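Local atomic coordinates of SusD superfamily protein (Parabacteroides distasonis, PDB entry 3OTN), a protein that probably binds carbohydrates or other nutrients at the outer membrane of the bacterium. Residues E80-D85 and Y126-R131; Y27-V32 and C86-A91; V151-V156 and T477-Y482. One frame throughout, in Å; residues are numbered along the deposited sequence. Where two conformers were deposited one is given.

Contact 1 (E80-D85 and Y126-R131); sequences EDWWQD and YFYLVR. With ACT (acetate ion), chain E.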
loop_
_atom_site.group_PDB
_atom_site.type_symbol
_atom_site.label_atom_id
_atom_site.label_comp_id
_atom_site.label_asym_id
_atom_site.label_seq_id
_atom_site.Cartn_x
_atom_site.Cartn_y
_atom_site.Cartn_z
ATOM N N GLU A 80 3.518 -16.273 2.086
ATOM C CA GLU A 80 3.461 -16.840 3.442
ATOM C C GLU A 80 3.427 -15.756 4.505
ATOM O O GLU A 80 2.676 -15.850 5.470
ATOM C CB GLU A 80 4.670 -17.749 3.725
ATOM C CG GLU A 80 4.490 -19.118 3.207
ATOM C CD GLU A 80 5.737 -19.962 3.318
ATOM O OE1 GLU A 80 6.748 -19.655 2.634
ATOM O OE2 GLU A 80 5.663 -20.962 4.051
ATOM N N ASP A 81 4.273 -14.742 4.327
ATOM C CA ASP A 81 4.413 -13.653 5.308
ATOM C C ASP A 81 3.114 -12.855 5.385
ATOM O O ASP A 81 2.650 -12.512 6.466
ATOM C CB ASP A 81 5.579 -12.730 4.914
ATOM C CG ASP A 81 6.876 -13.509 4.692
ATOM O OD1 ASP A 81 7.588 -13.722 5.676
ATOM O OD2 ASP A 81 7.127 -13.979 3.560
ATOM N N TRP A 82 2.543 -12.583 4.217
ATOM C CA TRP A 82 1.316 -11.832 4.142
ATOM C C TRP A 82 0.174 -12.587 4.793
ATOM O O TRP A 82 -0.561 -11.994 5.571
ATOM C CB TRP A 82 0.938 -11.459 2.713
ATOM C CG TRP A 82 1.601 -10.242 2.182
ATOM C CD1 TRP A 82 2.700 -10.186 1.373
ATOM C CD2 TRP A 82 1.175 -8.900 2.367
ATOM N NE1 TRP A 82 3.005 -8.882 1.061
ATOM C CE2 TRP A 82 2.081 -8.069 1.665
ATOM C CE3 TRP A 82 0.132 -8.312 3.070
ATOM C CZ2 TRP A 82 1.949 -6.676 1.629
ATOM C CZ3 TRP A 82 0.014 -6.916 3.056
ATOM C CH2 TRP A 82 0.906 -6.122 2.311
ATOM N N TRP A 83 0.046 -13.882 4.501
ATOM C CA TRP A 83 -1.030 -14.687 5.100
ATOM C C TRP A 83 -0.885 -14.830 6.623
ATOM O O TRP A 83 -1.797 -14.562 7.354
ATOM C CB TRP A 83 -1.051 -16.079 4.471
ATOM C CG TRP A 83 -2.177 -16.947 4.901
ATOM C CD1 TRP A 83 -2.232 -17.737 6.010
ATOM C CD2 TRP A 83 -3.388 -17.148 4.203
ATOM N NE1 TRP A 83 -3.425 -18.418 6.059
ATOM C CE2 TRP A 83 -4.169 -18.066 4.965
ATOM C CE3 TRP A 83 -3.922 -16.624 3.019
ATOM C CZ2 TRP A 83 -5.442 -18.479 4.560
ATOM C CZ3 TRP A 83 -5.207 -17.035 2.613
ATOM C CH2 TRP A 83 -5.939 -17.966 3.379
ATOM N N GLN A 84 0.268 -15.277 7.066
ATOM C CA GLN A 84 0.497 -15.548 8.487
ATOM C C GLN A 84 0.395 -14.281 9.336
ATOM O O GLN A 84 -0.237 -14.310 10.402
ATOM C CB GLN A 84 1.852 -16.212 8.701
ATOM C CG GLN A 84 1.958 -17.579 8.095
ATOM C CD GLN A 84 3.350 -18.205 8.225
ATOM O OE1 GLN A 84 4.266 -17.630 8.824
ATOM N NE2 GLN A 84 3.499 -19.406 7.672
ATOM N N ASP A 85 0.958 -13.169 8.862
ATOM C CA ASP A 85 0.965 -11.953 9.698
ATOM C C ASP A 85 -0.367 -11.257 9.706
ATOM O O ASP A 85 -0.727 -10.739 10.736
ATOM C CB ASP A 85 1.994 -10.924 9.248
ATOM C CG ASP A 85 3.426 -11.350 9.540
ATOM O OD1 ASP A 85 3.678 -12.404 10.187
ATOM O OD2 ASP A 85 4.303 -10.620 9.064
ATOM N N TYR A 126 -8.088 -7.749 6.805
ATOM C CA TYR A 126 -8.954 -8.501 5.921
ATOM C C TYR A 126 -9.029 -7.907 4.520
ATOM O O TYR A 126 -9.085 -8.650 3.549
ATOM C CB TYR A 126 -10.372 -8.648 6.487
ATOM C CG TYR A 126 -10.529 -9.868 7.343
ATOM C CD1 TYR A 126 -10.446 -11.155 6.778
ATOM C CD2 TYR A 126 -10.748 -9.759 8.701
ATOM C CE1 TYR A 126 -10.603 -12.288 7.565
ATOM C CE2 TYR A 126 -10.923 -10.874 9.498
ATOM C CZ TYR A 126 -10.816 -12.141 8.949
ATOM O OH TYR A 126 -10.958 -13.249 9.772
ATOM N N PHE A 127 -9.006 -6.579 4.419
ATOM C CA PHE A 127 -9.041 -5.912 3.112
ATOM C C PHE A 127 -7.798 -6.243 2.308
ATOM O O PHE A 127 -7.905 -6.411 1.104
ATOM C CB PHE A 127 -9.213 -4.385 3.302
ATOM C CG PHE A 127 -9.446 -3.608 2.037
ATOM C CD1 PHE A 127 -10.394 -4.008 1.106
ATOM C CD2 PHE A 127 -8.770 -2.422 1.821
ATOM C CE1 PHE A 127 -10.631 -3.238 -0.038
ATOM C CE2 PHE A 127 -9.003 -1.638 0.698
ATOM C CZ PHE A 127 -9.914 -2.058 -0.248
ATOM N N TYR A 128 -6.624 -6.332 2.950
ATOM C CA TYR A 128 -5.416 -6.789 2.246
ATOM C C TYR A 128 -5.573 -8.275 1.860
ATOM O O TYR A 128 -5.389 -8.635 0.695
ATOM C CB TYR A 128 -4.142 -6.569 3.053
ATOM C CG TYR A 128 -3.638 -5.178 2.923
ATOM C CD1 TYR A 128 -4.281 -4.120 3.575
ATOM C CD2 TYR A 128 -2.593 -4.875 2.045
ATOM C CE1 TYR A 128 -3.835 -2.790 3.418
ATOM C CE2 TYR A 128 -2.139 -3.574 1.896
ATOM C CZ TYR A 128 -2.747 -2.536 2.573
ATOM O OH TYR A 128 -2.263 -1.258 2.411
ATOM N N LEU A 129 -5.990 -9.107 2.821
ATOM C CA LEU A 129 -6.177 -10.541 2.539
ATOM C C LEU A 129 -7.106 -10.829 1.354
ATOM O O LEU A 129 -6.756 -11.630 0.445
ATOM C CB LEU A 129 -6.670 -11.289 3.764
ATOM C CG LEU A 129 -5.659 -11.530 4.864
ATOM C CD1 LEU A 129 -6.462 -12.062 6.074
ATOM C CD2 LEU A 129 -4.606 -12.565 4.422
ATOM N N VAL A 130 -8.258 -10.181 1.310
ATOM C CA VAL A 130 -9.223 -10.486 0.236
ATOM C C VAL A 130 -8.744 -10.016 -1.117
ATOM O O VAL A 130 -9.019 -10.681 -2.117
ATOM C CB VAL A 130 -10.703 -9.963 0.482
ATOM C CG1 VAL A 130 -11.356 -10.689 1.675
ATOM C CG2 VAL A 130 -10.748 -8.457 0.642
ATOM N N ARG A 131 -8.021 -8.895 -1.163
ATOM C CA ARG A 131 -7.507 -8.354 -2.440
ATOM C C ARG A 131 -6.363 -9.186 -3.015
ATOM O O ARG A 131 -6.278 -9.341 -4.222
ATOM C CB ARG A 131 -7.059 -6.903 -2.276
ATOM C CG ARG A 131 -8.255 -5.948 -2.153
ATOM C CD ARG A 131 -7.828 -4.511 -2.098
ATOM N NE ARG A 131 -7.051 -4.235 -0.899
ATOM C CZ ARG A 131 -6.391 -3.107 -0.683
ATOM N NH1 ARG A 131 -6.412 -2.121 -1.579
ATOM N NH2 ARG A 131 -5.715 -2.969 0.447
HETATM C C ACT E . -5.800 -19.183 8.643
HETATM O O ACT E . -5.487 -19.870 7.635
HETATM O OXT ACT E . -5.052 -19.157 9.672
HETATM C CH3 ACT E . -7.048 -18.396 8.620
#
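The indole N-H of W83 donates to an acetate oxygen, with NE1 and O of the acetate 3.0 Å apart and a rather bent N-H...O angle of 139°. The anion, probably a crystallisation component, lies at the ring edge in the indole plane. The six-membered ring of the same indole is turned toward helix 108-133, where W83 CE3 comes 4.3 Å from L129 CD2. That methyl group wedges against helix 79-100, for it also lies 4.2 Å from the main-chain O of W82, so one leucine branch packs against both backbone and side chain. W83 reaches it because its CG stands anti to the backbone N (chi1 -174°), whereas the W82 indole, turned beside its own N, goes to Y128. There W82 CZ3 meets Y128 CD2 at 3.5 Å. The two rings lie nearly parallel, yet slid so far apart, with 5.6 Å between the centroid of the W82 six-membered ring and that of Y128, that they barely overlap. The polar end of W82 is used separately, NE1 donating to T44 O. Helices 79-100 and 108-133 follow one another in the chain and run roughly antiparallel, at 139° for the local segments, in a region assigned to the tetratricopeptide-repeat clan; the 10.4 Å axis separation leaves room for large aromatic side chains. On the other flank of Y128, R131 places NH2 over the centre of the ring, 3.4 Å above its plane. The guanidinium also lies with one face against F127, and R131 NE donates to F127 O at 3.1 Å from above the carbonyl plane, which restrains its rotation. F426 adds a cation-pi contact to R131, while F133 meets the W83 ring edge-to-face.

Contact 2 (Y27-V32 and C86-A91); sequences YLKNTV and CYAGIA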
loop_
_atom_site.group_PDB
_atom_site.type_symbol
_atom_site.label_atom_id
_atom_site.label_comp_id
_atom_site.label_asym_id
_atom_site.label_seq_id
_atom_site.Cartn_x
_atom_site.Cartn_y
_atom_site.Cartn_z
ATOM N N TYR A 27 -1.974 -3.168 16.537
ATOM C CA TYR A 27 -0.987 -2.504 15.673
ATOM C C TYR A 27 0.249 -3.358 15.371
ATOM O O TYR A 27 0.966 -3.062 14.415
ATOM C CB TYR A 27 -0.502 -1.185 16.296
ATOM C CG TYR A 27 -1.533 -0.056 16.473
ATOM C CD1 TYR A 27 -2.575 -0.125 17.403
ATOM C CD2 TYR A 27 -1.436 1.094 15.707
ATOM C CE1 TYR A 27 -3.497 0.948 17.540
ATOM C CE2 TYR A 27 -2.333 2.148 15.833
ATOM C CZ TYR A 27 -3.342 2.097 16.752
ATOM O OH TYR A 27 -4.183 3.214 16.812
ATOM N N LEU A 28 0.506 -4.375 16.180
ATOM C CA LEU A 28 1.784 -5.095 16.142
ATOM C C LEU A 28 2.078 -5.686 14.783
ATOM O O LEU A 28 3.189 -5.558 14.269
ATOM C CB LEU A 28 1.825 -6.206 17.199
ATOM C CG LEU A 28 1.842 -5.749 18.653
ATOM C CD1 LEU A 28 1.791 -6.991 19.576
ATOM C CD2 LEU A 28 3.045 -4.847 18.908
ATOM N N LYS A 29 1.061 -6.291 14.176
ATOM C CA LYS A 29 1.264 -6.963 12.894
ATOM C C LYS A 29 1.131 -6.008 11.696
ATOM O O LYS A 29 1.157 -6.452 10.548
ATOM C CB LYS A 29 0.407 -8.240 12.797
ATOM C CG LYS A 29 0.962 -9.396 13.664
ATOM C CD LYS A 29 2.238 -9.947 13.022
ATOM C CE LYS A 29 2.785 -11.153 13.709
ATOM N NZ LYS A 29 3.191 -10.808 15.026
ATOM N N ASN A 30 1.059 -4.694 11.950
ATOM C CA ASN A 30 1.305 -3.692 10.901
ATOM C C ASN A 30 2.706 -3.777 10.234
ATOM O O ASN A 30 2.942 -3.155 9.185
ATOM C CB ASN A 30 1.104 -2.255 11.436
ATOM C CG ASN A 30 -0.361 -1.877 11.656
ATOM O OD1 ASN A 30 -1.265 -2.738 11.835
ATOM N ND2 ASN A 30 -0.602 -0.581 11.715
ATOM N N THR A 31 3.627 -4.496 10.866
ATOM C CA THR A 31 4.896 -4.850 10.278
ATOM C C THR A 31 4.711 -5.504 8.921
ATOM O O THR A 31 5.513 -5.281 8.027
ATOM C CB THR A 31 5.695 -5.795 11.172
ATOM O OG1 THR A 31 4.881 -6.949 11.441
ATOM C CG2 THR A 31 6.108 -5.102 12.473
ATOM N N VAL A 32 3.617 -6.229 8.719
ATOM C CA VAL A 32 3.406 -6.932 7.426
ATOM C C VAL A 32 3.365 -6.001 6.204
ATOM O O VAL A 32 3.709 -6.417 5.088
ATOM C CB VAL A 32 2.124 -7.827 7.446
ATOM C CG1 VAL A 32 0.851 -6.968 7.341
ATOM C CG2 VAL A 32 2.177 -8.857 6.339
ATOM N N CYS A 86 -1.075 -11.210 8.565
ATOM C CA CYS A 86 -2.446 -10.703 8.563
ATOM C C CYS A 86 -3.315 -11.515 9.511
ATOM O O CYS A 86 -4.048 -10.943 10.333
ATOM C CB CYS A 86 -3.061 -10.646 7.151
ATOM S SG CYS A 86 -2.383 -9.252 6.168
ATOM N N TYR A 87 -3.230 -12.840 9.433
ATOM C CA TYR A 87 -4.030 -13.667 10.339
ATOM C C TYR A 87 -3.590 -13.544 11.801
ATOM O O TYR A 87 -4.459 -13.533 12.684
ATOM C CB TYR A 87 -4.175 -15.133 9.870
ATOM C CG TYR A 87 -5.376 -15.252 8.952
ATOM C CD1 TYR A 87 -6.660 -15.081 9.432
ATOM C CD2 TYR A 87 -5.209 -15.428 7.590
ATOM C CE1 TYR A 87 -7.757 -15.131 8.575
ATOM C CE2 TYR A 87 -6.282 -15.508 6.744
ATOM C CZ TYR A 87 -7.554 -15.338 7.231
ATOM O OH TYR A 87 -8.608 -15.378 6.330
ATOM N N ALA A 88 -2.290 -13.394 12.059
ATOM C CA ALA A 88 -1.833 -13.111 13.451
ATOM C C ALA A 88 -2.425 -11.793 13.940
ATOM O O ALA A 88 -2.878 -11.696 15.060
ATOM C CB ALA A 88 -0.279 -13.092 13.548
ATOM N N GLY A 89 -2.409 -10.769 13.084
ATOM C CA GLY A 89 -3.027 -9.484 13.399
ATOM C C GLY A 89 -4.513 -9.588 13.720
ATOM O O GLY A 89 -4.988 -8.970 14.678
ATOM N N ILE A 90 -5.229 -10.384 12.917
ATOM C CA ILE A 90 -6.665 -10.635 13.098
ATOM C C ILE A 90 -6.904 -11.347 14.424
ATOM O O ILE A 90 -7.826 -10.958 15.172
ATOM C CB ILE A 90 -7.282 -11.408 11.855
ATOM C CG1 ILE A 90 -7.402 -10.451 10.664
ATOM C CG2 ILE A 90 -8.680 -12.028 12.198
ATOM C CD1 ILE A 90 -7.319 -11.174 9.290
ATOM N N ALA A 91 -6.049 -12.314 14.759
ATOM C CA ALA A 91 -6.146 -13.023 16.077
ATOM C C ALA A 91 -5.936 -12.044 17.216
ATOM O O ALA A 91 -6.658 -12.103 18.223
ATOM C CB ALA A 91 -5.160 -14.224 16.204
#
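Two bends in the K29 chain, at chi2 (-72°) and chi4 (-64°), fold its methylene groups along the surface of helix 79-100, with CG held beside the backbone N. The aliphatic part therefore does the touching: K29 CE lies 3.6 Å from A88 CB, and nearer the root K29 CG packs 3.7 Å from G89 N. K29 CB sits 3.7 Å from G89 CA, directly on the bare backbone of the glycine. With no side chain at G89 in the way, the two chains approach to 5.0 Å between the CA atoms of K29 and G89. This is a loop-on-helix packing, in which the 3-10 turn that follows helix 15-25 settles on one side of a long helix in the part of the fold assigned to the tetratricopeptide-repeat clan. Further along the turn, V32 has CG1 in the crowded position between its N and carbonyl carbon (chi1 75°), and this branch meets C86 SG at 4.1 Å. The sulfur serves here as an apolar surface, reached although the cysteine CB leaves its helix pointing away from the turn. V32 also leans on D85, the residue just before C86, and on W82, one helical turn before C86, and K29 touches D85 and N92.

Contact 3 (V151-V156 and T477-Y482); sequences VSRAPV and TQNQGY. With EDO (1,2-ethanediol), chain Q.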
loop_
_atom_site.group_PDB
_atom_site.type_symbol
_atom_site.label_atom_id
_atom_site.label_comp_id
_atom_site.label_asym_id
_atom_site.label_seq_id
_atom_site.Cartn_x
_atom_site.Cartn_y
_atom_site.Cartn_z
ATOM N N VAL A 151 -10.374 -24.546 9.311
ATOM C CA VAL A 151 -11.360 -23.642 8.681
ATOM C C VAL A 151 -11.329 -23.749 7.151
ATOM O O VAL A 151 -10.386 -24.292 6.591
ATOM C CB VAL A 151 -11.081 -22.184 9.092
ATOM C CG1 VAL A 151 -11.281 -22.022 10.614
ATOM C CG2 VAL A 151 -9.626 -21.762 8.725
ATOM N N SER A 152 -12.364 -23.218 6.501
ATOM C CA SER A 152 -12.461 -23.142 5.060
ATOM C C SER A 152 -12.444 -21.690 4.644
ATOM O O SER A 152 -12.725 -20.804 5.444
ATOM C CB SER A 152 -13.763 -23.785 4.612
ATOM O OG SER A 152 -13.765 -25.134 5.042
ATOM N N ARG A 153 -12.115 -21.456 3.385
ATOM C CA ARG A 153 -12.112 -20.117 2.827
ATOM C C ARG A 153 -13.566 -19.712 2.580
ATOM O O ARG A 153 -14.329 -20.486 2.034
ATOM C CB ARG A 153 -11.325 -20.079 1.509
ATOM C CG ARG A 153 -9.882 -20.571 1.642
ATOM C CD ARG A 153 -9.281 -20.820 0.270
ATOM N NE ARG A 153 -9.192 -19.592 -0.475
ATOM C CZ ARG A 153 -9.115 -19.463 -1.801
ATOM N NH1 ARG A 153 -9.162 -20.491 -2.631
ATOM N NH2 ARG A 153 -9.035 -18.243 -2.307
ATOM N N ALA A 154 -13.935 -18.483 2.944
ATOM C CA ALA A 154 -15.300 -17.998 2.774
ATOM C C ALA A 154 -15.309 -17.052 1.557
ATOM O O ALA A 154 -14.255 -16.467 1.203
ATOM C CB ALA A 154 -15.756 -17.269 4.046
ATOM N N PRO A 155 -16.484 -16.847 0.942
ATOM C CA PRO A 155 -16.497 -15.941 -0.226
ATOM C C PRO A 155 -16.013 -14.532 0.088
ATOM O O PRO A 155 -16.299 -14.023 1.166
ATOM C CB PRO A 155 -17.969 -15.915 -0.635
ATOM C CG PRO A 155 -18.508 -17.255 -0.197
ATOM C CD PRO A 155 -17.765 -17.582 1.085
ATOM N N VAL A 156 -15.305 -13.912 -0.851
ATOM C CA VAL A 156 -14.899 -12.524 -0.720
ATOM C C VAL A 156 -16.078 -11.644 -0.279
ATOM O O VAL A 156 -15.964 -10.887 0.693
ATOM C CB VAL A 156 -14.265 -11.955 -2.048
ATOM C CG1 VAL A 156 -14.120 -10.425 -1.983
ATOM C CG2 VAL A 156 -12.898 -12.574 -2.320
ATOM N N THR A 477 -9.057 -24.526 -0.003
ATOM C CA THR A 477 -8.934 -24.664 -1.466
ATOM C C THR A 477 -7.814 -23.739 -1.999
ATOM O O THR A 477 -7.239 -22.930 -1.247
ATOM C CB THR A 477 -10.260 -24.328 -2.175
ATOM O OG1 THR A 477 -10.621 -22.968 -1.883
ATOM C CG2 THR A 477 -11.382 -25.283 -1.705
ATOM N N GLN A 478 -7.525 -23.863 -3.296
ATOM C CA GLN A 478 -6.544 -23.047 -3.982
ATOM C C GLN A 478 -7.194 -22.184 -5.058
ATOM O O GLN A 478 -8.240 -22.502 -5.603
ATOM C CB GLN A 478 -5.429 -23.929 -4.538
ATOM C CG GLN A 478 -4.285 -23.241 -5.261
ATOM C CD GLN A 478 -3.509 -22.268 -4.392
ATOM O OE1 GLN A 478 -3.857 -21.092 -4.323
ATOM N NE2 GLN A 478 -2.448 -22.744 -3.743
ATOM N N ASN A 479 -6.578 -21.043 -5.310
ATOM C CA ASN A 479 -6.978 -20.195 -6.403
ATOM C C ASN A 479 -6.690 -20.872 -7.731
ATOM O O ASN A 479 -5.698 -21.609 -7.885
ATOM C CB ASN A 479 -6.369 -18.786 -6.272
ATOM C CG ASN A 479 -7.002 -18.006 -5.136
ATOM O OD1 ASN A 479 -8.216 -18.136 -4.888
ATOM N ND2 ASN A 479 -6.206 -17.196 -4.433
ATOM N N GLN A 480 -7.629 -20.704 -8.660
ATOM C CA GLN A 480 -7.503 -21.301 -9.989
ATOM C C GLN A 480 -6.138 -20.972 -10.654
ATOM O O GLN A 480 -5.624 -19.843 -10.525
ATOM C CB GLN A 480 -8.658 -20.858 -10.891
ATOM C CG GLN A 480 -8.697 -19.396 -11.224
ATOM C CD GLN A 480 -9.897 -19.045 -12.068
ATOM O OE1 GLN A 480 -10.405 -19.879 -12.799
ATOM N NE2 GLN A 480 -10.354 -17.814 -11.970
ATOM N N GLY A 481 -5.586 -21.968 -11.354
ATOM C CA GLY A 481 -4.294 -21.842 -12.039
ATOM C C GLY A 481 -3.096 -22.221 -11.208
ATOM O O GLY A 481 -1.998 -22.342 -11.739
ATOM N N TYR A 482 -3.268 -22.411 -9.897
ATOM C CA TYR A 482 -2.138 -22.709 -9.020
ATOM C C TYR A 482 -2.284 -24.092 -8.388
ATOM O O TYR A 482 -3.311 -24.726 -8.538
ATOM C CB TYR A 482 -2.061 -21.691 -7.887
ATOM C CG TYR A 482 -1.884 -20.238 -8.301
ATOM C CD1 TYR A 482 -0.733 -19.811 -8.944
ATOM C CD2 TYR A 482 -2.880 -19.288 -8.030
ATOM C CE1 TYR A 482 -0.565 -18.472 -9.318
ATOM C CE2 TYR A 482 -2.711 -17.953 -8.365
ATOM C CZ TYR A 482 -1.557 -17.552 -9.017
ATOM O OH TYR A 482 -1.398 -16.239 -9.387
ATOM O OXT TYR A 482 -1.404 -24.549 -7.658
HETATM C C1 EDO Q . -11.570 -17.605 -7.997
HETATM O O1 EDO Q . -11.518 -16.531 -8.933
HETATM C C2 EDO Q . -10.194 -18.245 -7.988
HETATM O O2 EDO Q . -10.294 -19.636 -8.213
HETATM O O HOH W 1 -11.374 -23.720 1.617
#
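R153 reaches across to the C-terminal tail with a chain that starts out extended and bends once, at chi3 (64°), so that its guanidinium presents two nitrogens to two different side chains. R153 NH2 donates to N479 OD1 at 2.7 Å and 156°, the shortest bond of the contact, and R153 NH1 donates to T477 OG1 at 3.0 Å. A weak third bond runs from R153 NH1 to N479 OD1 at 3.4 Å, so the amide oxygen collects two donors of one guanidinium. Both acceptors lie near the rim of the guanidinium rather than over its face. The N479 amide does not lie flat against it: the planes stand 74° apart, and the donor is tilted from the carbonyl plane, so this is no coplanar bidentate pair. The T477 hydroxyl is turned to R153 by its place between its own N and carbonyl carbon, which brings OG1 to 3.3 Å from R153 CD as well. One water accepts from both R153 N (3.0 Å) and T477 N (2.9 Å), tying the two backbones together beside the side-chain bonds. N479 begins a type II beta turn that closes at Y482, with G481 at the positive phi such a turn requires, and the Y482 ring points an edge at N479 CB. Q478 OE1 takes the N479 N-H at 2.9 Å and a second one from I465. A 1,2-ethanediol, probably from crystallisation, receives the Q480 N-H. R153 NE donates to D135 O and N479 ND2 to F133 O and F463 O, which fixes both groups against the end of helix 108-133. The contact thus joins the loop leading into helix 156-172, whose N-cap is P155, to the tail that follows helix 467-472.

In the fold
Contacts 1 and 2 share helix 79-100 and lie in the buried part of the same helical region, their centres about 9 Å apart; they touch directly, as when L129 packs on Y87 and I90. Contact 1 joins two long helices through aromatic and leucine side chains, contact 2 seats a short turn on the shared helix by aliphatic packing and close backbone approach, and neither carries a polar bond between its segments. Contact 3 lies nearer the surface, about 23 Å from the centre of the chain, and relies on arginine hydrogen bonds and a water bridge. It links parts of the chain far apart in sequence, and touches contact 1 where V130 packs on V156.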